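PDB 3VXJ: DyP from Bjerkandera adusta, which is a heme b enzyme of the DyP-type peroxidase family, probably using peroxide to oxidise dyes and phenols, and is held here with 2,6-dimethoxyphenol. Local coordinates for residues F37-R48 with D137-I146; Y233-S243 with D406-P417. All coordinates share one frame; numbering follows the deposited sequence.

Contact 1 and contact 2 lie on opposite sides of the chain's centre, with centres about 53 Å apart, and they share no element. Contact 1 pairs two helices, 34-48 and 128-142, over the N-terminal four-stranded sheet. It is mostly buried and aromatic, with a salt bridge at one end. Contact 2 joins the end of helix 227-236 and the chain after it to the turns and short strand of 406-417. It is only partly buried, and nearer the heme, with the side chain of Val-416 about 13 Å from the heme. Tyr-233, Leu-408, Phe-414 and Ile-239 carry much of its packing, with prolines beside them. Its contacts are mostly apolar, and a water lies between Ala-241 O and the Asp-406 carboxylate.

Contact 1: F37-R48 with D137-I146; sequences FKTALKTYVPER and DISSTFGSSI
Asp-137 OD2 is gripped by two donors. Arg-48 NE reaches it at 2.8 Å in a nearly straight bond (172°), and water 1 donates to the same oxygen. The guanidinium presents its edge to the carboxylate, but NE meets OD2 from above the carboxylate plane. The second arm of the salt bridge, Arg-48 NH2 to Asp-137 OD1, is weak at 3.4 Å. Water 1 also accepts from Tyr-44 OH, at 2.7 Å, and so ties the phenol to the same carboxylate. A methionine in place of Arg-48 would probably leave the Asp-137 carboxylate without its cationic mate and freer to turn.

The Tyr-44 ring is clamped between two groups. Arg-48 CB lies over one face, and Phe-142 brings its edge to the other, CE2 standing 3.6 Å from Tyr-44 CG. With CG anti to the backbone N (chi1 -168°), Tyr-44 extends across helix 128-142 to put its OH 3.4 Å from Ile-138 CG1. Phe-142 is itself a knob among Phe-37, Ala-40, Leu-41 and Tyr-44. Its CD1 lies 3.5 Å from Ala-40 CB. The Phe-37 ring lies oblique to it and meets Ile-146 CG2 at its own edge. Phe-121 of the sheet adds another ring beside Phe-142. This is knobs-into-holes packing of two helices, crossing at 134°, on the sheet of a ferredoxin-like DyP domain.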
loop_
_atom_site.group_PDB
_atom_site.type_symbol
_atom_site.label_atom_id
_atom_site.label_comp_id
_atom_site.label_asym_id
_atom_site.label_seq_id
_atom_site.Cartn_x
_atom_site.Cartn_y
_atom_site.Cartn_z
ATOM N N PHE A 37 19.700 18.768 13.620
ATOM C CA PHE A 37 19.111 17.821 12.680
ATOM C C PHE A 37 19.643 18.011 11.258
ATOM O O PHE A 37 19.976 17.037 10.583
ATOM C CB PHE A 37 17.583 17.914 12.678
ATOM C CG PHE A 37 16.939 16.951 11.733
ATOM C CD1 PHE A 37 16.657 15.652 12.140
ATOM C CD2 PHE A 37 16.653 17.326 10.423
ATOM C CE1 PHE A 37 16.068 14.748 11.257
ATOM C CE2 PHE A 37 16.073 16.428 9.538
ATOM C CZ PHE A 37 15.773 15.143 9.964
ATOM N N LYS A 38 19.716 19.263 10.814
ATOM C CA LYS A 38 20.135 19.574 9.454
ATOM C C LYS A 38 21.576 19.165 9.170
ATOM O O LYS A 38 21.850 18.605 8.118
ATOM C CB LYS A 38 19.915 21.053 9.148
ATOM C CG LYS A 38 18.437 21.409 9.023
ATOM C CD LYS A 38 18.225 22.874 8.767
ATOM C CE LYS A 38 16.740 23.168 8.761
ATOM N NZ LYS A 38 16.432 24.448 8.093
ATOM N N THR A 39 22.496 19.414 10.102
ATOM C CA THR A 39 23.870 18.979 9.896
ATOM C C THR A 39 23.981 17.452 9.953
ATOM O O THR A 39 24.695 16.853 9.143
ATOM C CB THR A 39 24.874 19.696 10.833
ATOM O OG1 THR A 39 26.201 19.214 10.572
ATOM C CG2 THR A 39 24.530 19.490 12.314
ATOM N N ALA A 40 23.259 16.822 10.879
ATOM C CA ALA A 40 23.197 15.353 10.901
ATOM C C ALA A 40 22.668 14.805 9.566
ATOM O O ALA A 40 23.169 13.801 9.065
ATOM C CB ALA A 40 22.348 14.862 12.064
ATOM N N LEU A 41 21.659 15.467 9.001
ATOM C CA LEU A 41 21.065 15.033 7.737
ATOM C C LEU A 41 22.061 15.107 6.582
ATOM O O LEU A 41 22.132 14.191 5.762
ATOM C CB LEU A 41 19.812 15.851 7.421
ATOM C CG LEU A 41 18.992 15.367 6.221
ATOM C CD1 LEU A 41 18.521 13.934 6.436
ATOM C CD2 LEU A 41 17.807 16.272 5.978
ATOM N N LYS A 42 22.832 16.191 6.527
ATOM C CA LYS A 42 23.864 16.346 5.507
ATOM C C LYS A 42 24.946 15.272 5.612
ATOM O O LYS A 42 25.500 14.857 4.599
ATOM C CB LYS A 42 24.462 17.753 5.550
ATOM C CG LYS A 42 23.532 18.814 4.972
ATOM C CD LYS A 42 24.053 20.228 5.198
ATOM C CE LYS A 42 23.399 21.208 4.236
ATOM N NZ LYS A 42 23.837 22.621 4.452
ATOM N N THR A 43 25.234 14.825 6.834
ATOM C CA THR A 43 26.133 13.695 7.071
ATOM C C THR A 43 25.499 12.384 6.604
ATOM O O THR A 43 26.144 11.550 5.962
ATOM C CB THR A 43 26.455 13.555 8.577
ATOM O OG1 THR A 43 27.032 14.773 9.058
ATOM C CG2 THR A 43 27.425 12.418 8.821
ATOM N N TYR A 44 24.232 12.211 6.952
ATOM C CA TYR A 44 23.526 10.952 6.757
ATOM C C TYR A 44 23.213 10.629 5.293
ATOM O O TYR A 44 23.411 9.497 4.849
ATOM C CB TYR A 44 22.242 10.970 7.591
ATOM C CG TYR A 44 21.572 9.627 7.708
ATOM C CD1 TYR A 44 22.066 8.667 8.587
ATOM C CD2 TYR A 44 20.444 9.318 6.948
ATOM C CE1 TYR A 44 21.459 7.430 8.699
ATOM C CE2 TYR A 44 19.829 8.084 7.043
ATOM C CZ TYR A 44 20.338 7.145 7.922
ATOM O OH TYR A 44 19.740 5.917 8.027
ATOM N N VAL A 45 22.747 11.623 4.543
ATOM C CA VAL A 45 22.169 11.367 3.220
ATOM C C VAL A 45 23.123 10.672 2.235
ATOM O O VAL A 45 22.773 9.617 1.707
ATOM C CB VAL A 45 21.505 12.635 2.619
ATOM C CG1 VAL A 45 21.130 12.425 1.144
ATOM C CG2 VAL A 45 20.286 13.011 3.419
ATOM N N PRO A 46 24.335 11.228 2.013
ATOM C CA PRO A 46 25.222 10.581 1.040
ATOM C C PRO A 46 25.635 9.168 1.442
ATOM O O PRO A 46 25.958 8.354 0.577
ATOM C CB PRO A 46 26.458 11.499 1.011
ATOM C CG PRO A 46 26.391 12.276 2.279
ATOM C CD PRO A 46 24.939 12.456 2.566
ATOM N N GLU A 47 25.611 8.883 2.742
ATOM C CA GLU A 47 26.036 7.587 3.274
ATOM C C GLU A 47 24.969 6.496 3.213
ATOM O O GLU A 47 25.286 5.325 2.999
ATOM C CB GLU A 47 26.523 7.735 4.725
ATOM C CG GLU A 47 27.710 8.678 4.917
ATOM C CD GLU A 47 28.858 8.418 3.949
ATOM O OE1 GLU A 47 29.351 7.269 3.881
ATOM O OE2 GLU A 47 29.276 9.375 3.256
ATOM N N ARG A 48 23.714 6.887 3.406
ATOM C CA ARG A 48 22.655 5.927 3.724
ATOM C C ARG A 48 21.406 5.953 2.846
ATOM O O ARG A 48 20.698 4.950 2.758
ATOM C CB ARG A 48 22.229 6.088 5.186
ATOM C CG ARG A 48 23.338 5.808 6.205
ATOM C CD ARG A 48 23.602 4.319 6.360
ATOM N NE ARG A 48 24.564 4.061 7.429
ATOM C CZ ARG A 48 25.762 3.509 7.262
ATOM N NH1 ARG A 48 26.166 3.123 6.058
ATOM N NH2 ARG A 48 26.551 3.327 8.311
ATOM N N ASP A 137 22.585 3.298 14.077
ATOM C CA ASP A 137 23.337 4.239 13.244
ATOM C C ASP A 137 22.605 5.578 13.138
ATOM O O ASP A 137 23.226 6.638 13.215
ATOM C CB ASP A 137 23.596 3.629 11.860
ATOM C CG ASP A 137 24.320 4.575 10.924
ATOM O OD1 ASP A 137 25.497 4.904 11.187
ATOM O OD2 ASP A 137 23.734 4.960 9.898
ATOM N N ILE A 138 21.282 5.531 12.995
ATOM C CA ILE A 138 20.480 6.756 13.060
ATOM C C ILE A 138 20.633 7.442 14.425
ATOM O O ILE A 138 20.868 8.646 14.492
ATOM C CB ILE A 138 18.995 6.488 12.738
ATOM C CG1 ILE A 138 18.857 6.133 11.256
ATOM C CG2 ILE A 138 18.122 7.709 13.111
ATOM C CD1 ILE A 138 17.538 5.513 10.873
ATOM N N SER A 139 20.533 6.672 15.507
ATOM C CA SER A 139 20.701 7.233 16.851
ATOM C C SER A 139 22.062 7.899 17.037
ATOM O O SER A 139 22.153 8.981 17.626
ATOM C CB SER A 139 20.486 6.158 17.918
ATOM O OG SER A 139 19.169 5.640 17.840
ATOM N N SER A 140 23.106 7.251 16.533
ATOM C CA SER A 140 24.477 7.754 16.639
ATOM C C SER A 140 24.688 9.033 15.828
ATOM O O SER A 140 25.356 9.964 16.280
ATOM C CB SER A 140 25.475 6.679 16.198
ATOM O OG SER A 140 26.812 7.137 16.332
ATOM N N THR A 141 24.116 9.077 14.630
ATOM C CA THR A 141 24.300 10.215 13.733
ATOM C C THR A 141 23.452 11.421 14.149
ATOM O O THR A 141 23.933 12.555 14.169
ATOM C CB THR A 141 24.011 9.809 12.270
ATOM O OG1 THR A 141 24.921 8.766 11.890
ATOM C CG2 THR A 141 24.187 10.993 11.321
ATOM N N PHE A 142 22.190 11.175 14.493
ATOM C CA PHE A 142 21.272 12.265 14.822
ATOM C C PHE A 142 21.281 12.640 16.293
ATOM O O PHE A 142 21.005 13.792 16.633
ATOM C CB PHE A 142 19.854 11.951 14.332
ATOM C CG PHE A 142 19.727 11.987 12.837
ATOM C CD1 PHE A 142 19.321 13.150 12.192
ATOM C CD2 PHE A 142 20.040 10.870 12.069
ATOM C CE1 PHE A 142 19.227 13.199 10.802
ATOM C CE2 PHE A 142 19.941 10.905 10.676
ATOM C CZ PHE A 142 19.540 12.077 10.045
ATOM N N GLY A 143 21.586 11.677 17.160
ATOM C CA GLY A 143 21.636 11.928 18.597
ATOM C C GLY A 143 20.352 12.551 19.107
ATOM O O GLY A 143 19.258 12.184 18.672
ATOM N N SER A 144 20.501 13.524 20.003
ATOM C CA SER A 144 19.353 14.179 20.624
ATOM C C SER A 144 18.656 15.207 19.723
ATOM O O SER A 144 17.696 15.840 20.157
ATOM C CB SER A 144 19.771 14.834 21.940
ATOM O OG SER A 144 20.721 15.846 21.701
ATOM N N SER A 145 19.116 15.365 18.477
ATOM C CA SER A 145 18.431 16.250 17.523
ATOM C C SER A 145 17.053 15.709 17.147
ATOM O O SER A 145 16.211 16.449 16.649
ATOM C CB SER A 145 19.269 16.509 16.263
ATOM O OG SER A 145 19.275 15.398 15.373
ATOM N N ILE A 146 16.842 14.416 17.392
ATOM C CA ILE A 146 15.540 13.777 17.195
ATOM C C ILE A 146 15.115 12.971 18.417
ATOM O O ILE A 146 15.941 12.597 19.260
ATOM C CB ILE A 146 15.496 12.834 15.950
ATOM C CG1 ILE A 146 16.389 11.599 16.144
ATOM C CG2 ILE A 146 15.811 13.605 14.659
ATOM C CD1 ILE A 146 16.313 10.588 15.007
HETATM O O HOH W 1 21.211 4.070 9.346
#

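Contact 2: Y233-S243 with D406-P417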
loop_
_atom_site.group_PDB
_atom_site.type_symbol
_atom_site.label_atom_id
_atom_site.label_comp_id
_atom_site.label_asym_id
_atom_site.label_seq_id
_atom_site.Cartn_x
_atom_site.Cartn_y
_atom_site.Cartn_z
ATOM N N TYR A 233 -15.177 -16.475 8.705
ATOM C CA TYR A 233 -16.216 -15.874 7.877
ATOM C C TYR A 233 -16.327 -16.572 6.521
ATOM O O TYR A 233 -17.431 -16.834 6.050
ATOM C CB TYR A 233 -15.980 -14.372 7.669
ATOM C CG TYR A 233 -17.074 -13.735 6.842
ATOM C CD1 TYR A 233 -18.275 -13.336 7.426
ATOM C CD2 TYR A 233 -16.921 -13.558 5.467
ATOM C CE1 TYR A 233 -19.293 -12.764 6.657
ATOM C CE2 TYR A 233 -17.931 -12.993 4.697
ATOM C CZ TYR A 233 -19.110 -12.597 5.293
ATOM O OH TYR A 233 -20.103 -12.039 4.519
ATOM N N THR A 234 -15.191 -16.870 5.891
ATOM C CA THR A 234 -15.228 -17.524 4.580
ATOM C C THR A 234 -15.730 -18.964 4.681
ATOM O O THR A 234 -16.399 -19.446 3.775
ATOM C CB THR A 234 -13.879 -17.481 3.821
ATOM O OG1 THR A 234 -12.908 -18.264 4.515
ATOM C CG2 THR A 234 -13.361 -16.040 3.638
ATOM N N LEU A 235 -15.412 -19.646 5.778
ATOM C CA LEU A 235 -15.951 -20.982 6.009
ATOM C C LEU A 235 -17.463 -20.950 6.248
ATOM O O LEU A 235 -18.196 -21.765 5.682
ATOM C CB LEU A 235 -15.215 -21.668 7.162
ATOM C CG LEU A 235 -13.789 -22.114 6.811
ATOM C CD1 LEU A 235 -12.990 -22.346 8.077
ATOM C CD2 LEU A 235 -13.829 -23.381 5.956
ATOM N N ALA A 236 -17.930 -20.001 7.063
ATOM C CA ALA A 236 -19.360 -19.873 7.371
ATOM C C ALA A 236 -20.200 -19.482 6.159
ATOM O O ALA A 236 -21.391 -19.802 6.085
ATOM C CB ALA A 236 -19.569 -18.874 8.501
ATOM N N ASN A 237 -19.574 -18.799 5.204
ATOM C CA ASN A 237 -20.270 -18.268 4.034
ATOM C C ASN A 237 -19.769 -18.873 2.728
ATOM O O ASN A 237 -19.939 -18.303 1.644
ATOM C CB ASN A 237 -20.183 -16.744 4.034
ATOM C CG ASN A 237 -20.950 -16.140 5.181
ATOM O OD1 ASN A 237 -22.173 -16.005 5.114
ATOM N ND2 ASN A 237 -20.248 -15.802 6.252
ATOM N N ALA A 238 -19.145 -20.041 2.849
ATOM C CA ALA A 238 -18.535 -20.732 1.718
ATOM C C ALA A 238 -19.499 -20.806 0.550
ATOM O O ALA A 238 -20.679 -21.106 0.719
ATOM C CB ALA A 238 -18.104 -22.129 2.129
ATOM N N ILE A 239 -19.000 -20.520 -0.643
ATOM C CA ILE A 239 -19.835 -20.557 -1.837
ATOM C C ILE A 239 -20.141 -22.018 -2.179
ATOM O O ILE A 239 -19.216 -22.820 -2.287
ATOM C CB ILE A 239 -19.156 -19.802 -2.996
ATOM C CG1 ILE A 239 -19.060 -18.315 -2.634
ATOM C CG2 ILE A 239 -19.909 -20.010 -4.302
ATOM C CD1 ILE A 239 -18.206 -17.486 -3.526
ATOM N N PRO A 240 -21.434 -22.375 -2.309
ATOM C CA PRO A 240 -21.755 -23.799 -2.503
ATOM C C PRO A 240 -21.326 -24.380 -3.849
ATOM O O PRO A 240 -21.034 -25.564 -3.917
ATOM C CB PRO A 240 -23.286 -23.857 -2.374
ATOM C CG PRO A 240 -23.762 -22.492 -2.544
ATOM C CD PRO A 240 -22.648 -21.553 -2.148
ATOM N N ALA A 241 -21.299 -23.563 -4.901
ATOM C CA ALA A 241 -21.008 -24.036 -6.257
ATOM C C ALA A 241 -20.572 -22.872 -7.125
ATOM O O ALA A 241 -20.913 -21.722 -6.854
ATOM C CB ALA A 241 -22.238 -24.691 -6.874
ATOM N N ASN A 242 -19.823 -23.174 -8.175
ATOM C CA ASN A 242 -19.624 -22.190 -9.214
ATOM C C ASN A 242 -19.908 -22.840 -10.556
ATOM O O ASN A 242 -20.430 -23.955 -10.590
ATOM C CB ASN A 242 -18.258 -21.487 -9.105
ATOM C CG ASN A 242 -17.078 -22.412 -9.305
ATOM O OD1 ASN A 242 -17.150 -23.421 -10.016
ATOM N ND2 ASN A 242 -15.951 -22.037 -8.704
ATOM N N SER A 243 -19.580 -22.157 -11.650
ATOM C CA SER A 243 -19.923 -22.647 -12.985
ATOM C C SER A 243 -19.404 -24.052 -13.252
ATOM O O SER A 243 -20.048 -24.827 -13.955
ATOM C CB SER A 243 -19.387 -21.701 -14.064
ATOM O OG SER A 243 -19.949 -20.401 -13.959
ATOM N N ASP A 406 -21.285 -14.407 -4.785
ATOM C CA ASP A 406 -21.655 -15.720 -5.297
ATOM C C ASP A 406 -22.004 -15.590 -6.777
ATOM O O ASP A 406 -23.037 -15.010 -7.128
ATOM C CB ASP A 406 -22.833 -16.300 -4.501
ATOM C CG ASP A 406 -23.167 -17.726 -4.892
ATOM O OD1 ASP A 406 -22.814 -18.140 -6.010
ATOM O OD2 ASP A 406 -23.801 -18.434 -4.085
ATOM N N PRO A 407 -21.153 -16.148 -7.654
ATOM C CA PRO A 407 -21.387 -15.976 -9.090
ATOM C C PRO A 407 -22.692 -16.590 -9.589
ATOM O O PRO A 407 -23.174 -16.200 -10.647
ATOM C CB PRO A 407 -20.189 -16.690 -9.722
ATOM C CG PRO A 407 -19.805 -17.747 -8.712
ATOM C CD PRO A 407 -20.030 -17.066 -7.381
ATOM N N LEU A 408 -23.255 -17.535 -8.833
ATOM C CA LEU A 408 -24.499 -18.202 -9.236
ATOM C C LEU A 408 -25.719 -17.587 -8.557
ATOM O O LEU A 408 -26.848 -17.981 -8.836
ATOM C CB LEU A 408 -24.436 -19.721 -8.980
ATOM C CG LEU A 408 -23.242 -20.487 -9.574
ATOM C CD1 LEU A 408 -23.397 -21.992 -9.359
ATOM C CD2 LEU A 408 -23.034 -20.175 -11.060
ATOM N N ASN A 409 -25.479 -16.628 -7.665
ATOM C CA ASN A 409 -26.553 -15.891 -6.990
ATOM C C ASN A 409 -26.112 -14.449 -6.782
ATOM O O ASN A 409 -25.872 -14.014 -5.654
ATOM C CB ASN A 409 -26.901 -16.528 -5.631
ATOM C CG ASN A 409 -27.331 -17.978 -5.741
ATOM O OD1 ASN A 409 -26.559 -18.890 -5.433
ATOM N ND2 ASN A 409 -28.562 -18.199 -6.176
ATOM N N GLN A 410 -25.985 -13.713 -7.881
ATOM C CA GLN A 410 -25.298 -12.417 -7.850
ATOM C C GLN A 410 -26.043 -11.330 -7.094
ATOM O O GLN A 410 -25.436 -10.387 -6.591
ATOM C CB GLN A 410 -24.944 -11.964 -9.266
ATOM C CG GLN A 410 -23.946 -12.921 -9.917
ATOM C CD GLN A 410 -23.594 -12.568 -11.355
ATOM O OE1 GLN A 410 -23.693 -11.410 -11.783
ATOM N NE2 GLN A 410 -23.153 -13.571 -12.103
ATOM N N ASN A 411 -27.361 -11.480 -6.990
ATOM C CA ASN A 411 -28.154 -10.539 -6.204
ATOM C C ASN A 411 -28.063 -10.748 -4.698
ATOM O O ASN A 411 -28.539 -9.914 -3.932
ATOM C CB ASN A 411 -29.614 -10.527 -6.656
ATOM C CG ASN A 411 -29.860 -9.559 -7.793
ATOM O OD1 ASN A 411 -29.269 -8.472 -7.851
ATOM N ND2 ASN A 411 -30.744 -9.939 -8.700
ATOM N N GLU A 412 -27.461 -11.858 -4.273
ATOM C CA GLU A 412 -27.256 -12.098 -2.854
ATOM C C GLU A 412 -26.242 -11.095 -2.318
ATOM O O GLU A 412 -25.169 -10.903 -2.895
ATOM C CB GLU A 412 -26.783 -13.531 -2.598
ATOM C CG GLU A 412 -26.665 -13.884 -1.115
ATOM C CD GLU A 412 -26.002 -15.227 -0.879
ATOM O OE1 GLU A 412 -25.330 -15.738 -1.796
ATOM O OE2 GLU A 412 -26.144 -15.772 0.237
ATOM N N THR A 413 -26.591 -10.450 -1.215
ATOM C CA THR A 413 -25.661 -9.531 -0.574
ATOM C C THR A 413 -24.999 -10.176 0.634
ATOM O O THR A 413 -25.590 -11.004 1.334
ATOM C CB THR A 413 -26.338 -8.208 -0.166
ATOM O OG1 THR A 413 -27.307 -8.464 0.844
ATOM C CG2 THR A 413 -27.012 -7.551 -1.366
ATOM N N PHE A 414 -23.751 -9.789 0.852
ATOM C CA PHE A 414 -22.982 -10.234 1.997
ATOM C C PHE A 414 -22.692 -9.007 2.858
ATOM O O PHE A 414 -22.215 -7.990 2.344
ATOM C CB PHE A 414 -21.670 -10.888 1.530
ATOM C CG PHE A 414 -21.853 -12.207 0.813
ATOM C CD1 PHE A 414 -21.432 -13.396 1.404
ATOM C CD2 PHE A 414 -22.420 -12.257 -0.464
ATOM C CE1 PHE A 414 -21.584 -14.615 0.749
ATOM C CE2 PHE A 414 -22.592 -13.480 -1.123
ATOM C CZ PHE A 414 -22.168 -14.656 -0.516
ATOM N N THR A 415 -22.997 -9.088 4.148
ATOM C CA THR A 415 -22.606 -8.037 5.085
ATOM C C THR A 415 -21.378 -8.541 5.836
ATOM O O THR A 415 -21.437 -9.502 6.604
ATOM C CB THR A 415 -23.758 -7.626 6.023
ATOM O OG1 THR A 415 -24.844 -7.115 5.237
ATOM C CG2 THR A 415 -23.305 -6.538 6.996
ATOM N N VAL A 416 -20.254 -7.889 5.580
ATOM C CA VAL A 416 -18.952 -8.441 5.923
ATOM C C VAL A 416 -18.390 -7.710 7.148
ATOM O O VAL A 416 -18.267 -6.486 7.131
ATOM C CB VAL A 416 -17.996 -8.322 4.712
ATOM C CG1 VAL A 416 -16.650 -8.960 5.019
ATOM C CG2 VAL A 416 -18.618 -8.968 3.469
ATOM N N PRO A 417 -18.059 -8.451 8.224
ATOM C CA PRO A 417 -17.376 -7.799 9.349
ATOM C C PRO A 417 -16.073 -7.156 8.878
ATOM O O PRO A 417 -15.442 -7.661 7.947
ATOM C CB PRO A 417 -17.050 -8.966 10.289
ATOM C CG PRO A 417 -18.011 -10.036 9.937
ATOM C CD PRO A 417 -18.246 -9.893 8.457
HETATM O O HOH W 2 -23.229 -21.010 -5.597
#
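Tyr-233 reaches from the last turn of helix 227-236 toward residues 414-417. Its CB starts toward that segment, with CG anti to the backbone N (chi1 -178°). CD1 and CE1 then run along Pro-417, with CE1 3.5 Å from its CD. CZ comes to 4.1 Å from Val-416 CG2. At the tip, OH lies 3.6 Å from Phe-414 CB and sits in the plane of the Phe-414 ring, at its edge. Tyr-233 OH also comes 3.5 Å from Thr-415 O. Val-416 CG1 lies over one face of the tyrosine. The opposite face carries the amide of Asn-237, whose ND2 donates to Tyr-233 O at 3.0 Å.

Farther along, Ile-239 CG2 packs against the carboxylate of Asp-406. Leu-408 CD1 reaches 3.8 Å from Ala-241 CB, and CD2 turns toward Ser-243. Water 2 lies between Ala-241 O (2.7 Å) and Asp-406 OD1 (2.9 Å), close enough to donate to either. Asp-406 OD1 accepts from Leu-408 N, met from above the carboxylate plane.

Strand 413-415 pairs with strand 401-403. The contact thus joins a helix end to a two-stranded antiparallel sheet, beside an Asx turn at Asp-406 that coincides with the start of a type I beta turn.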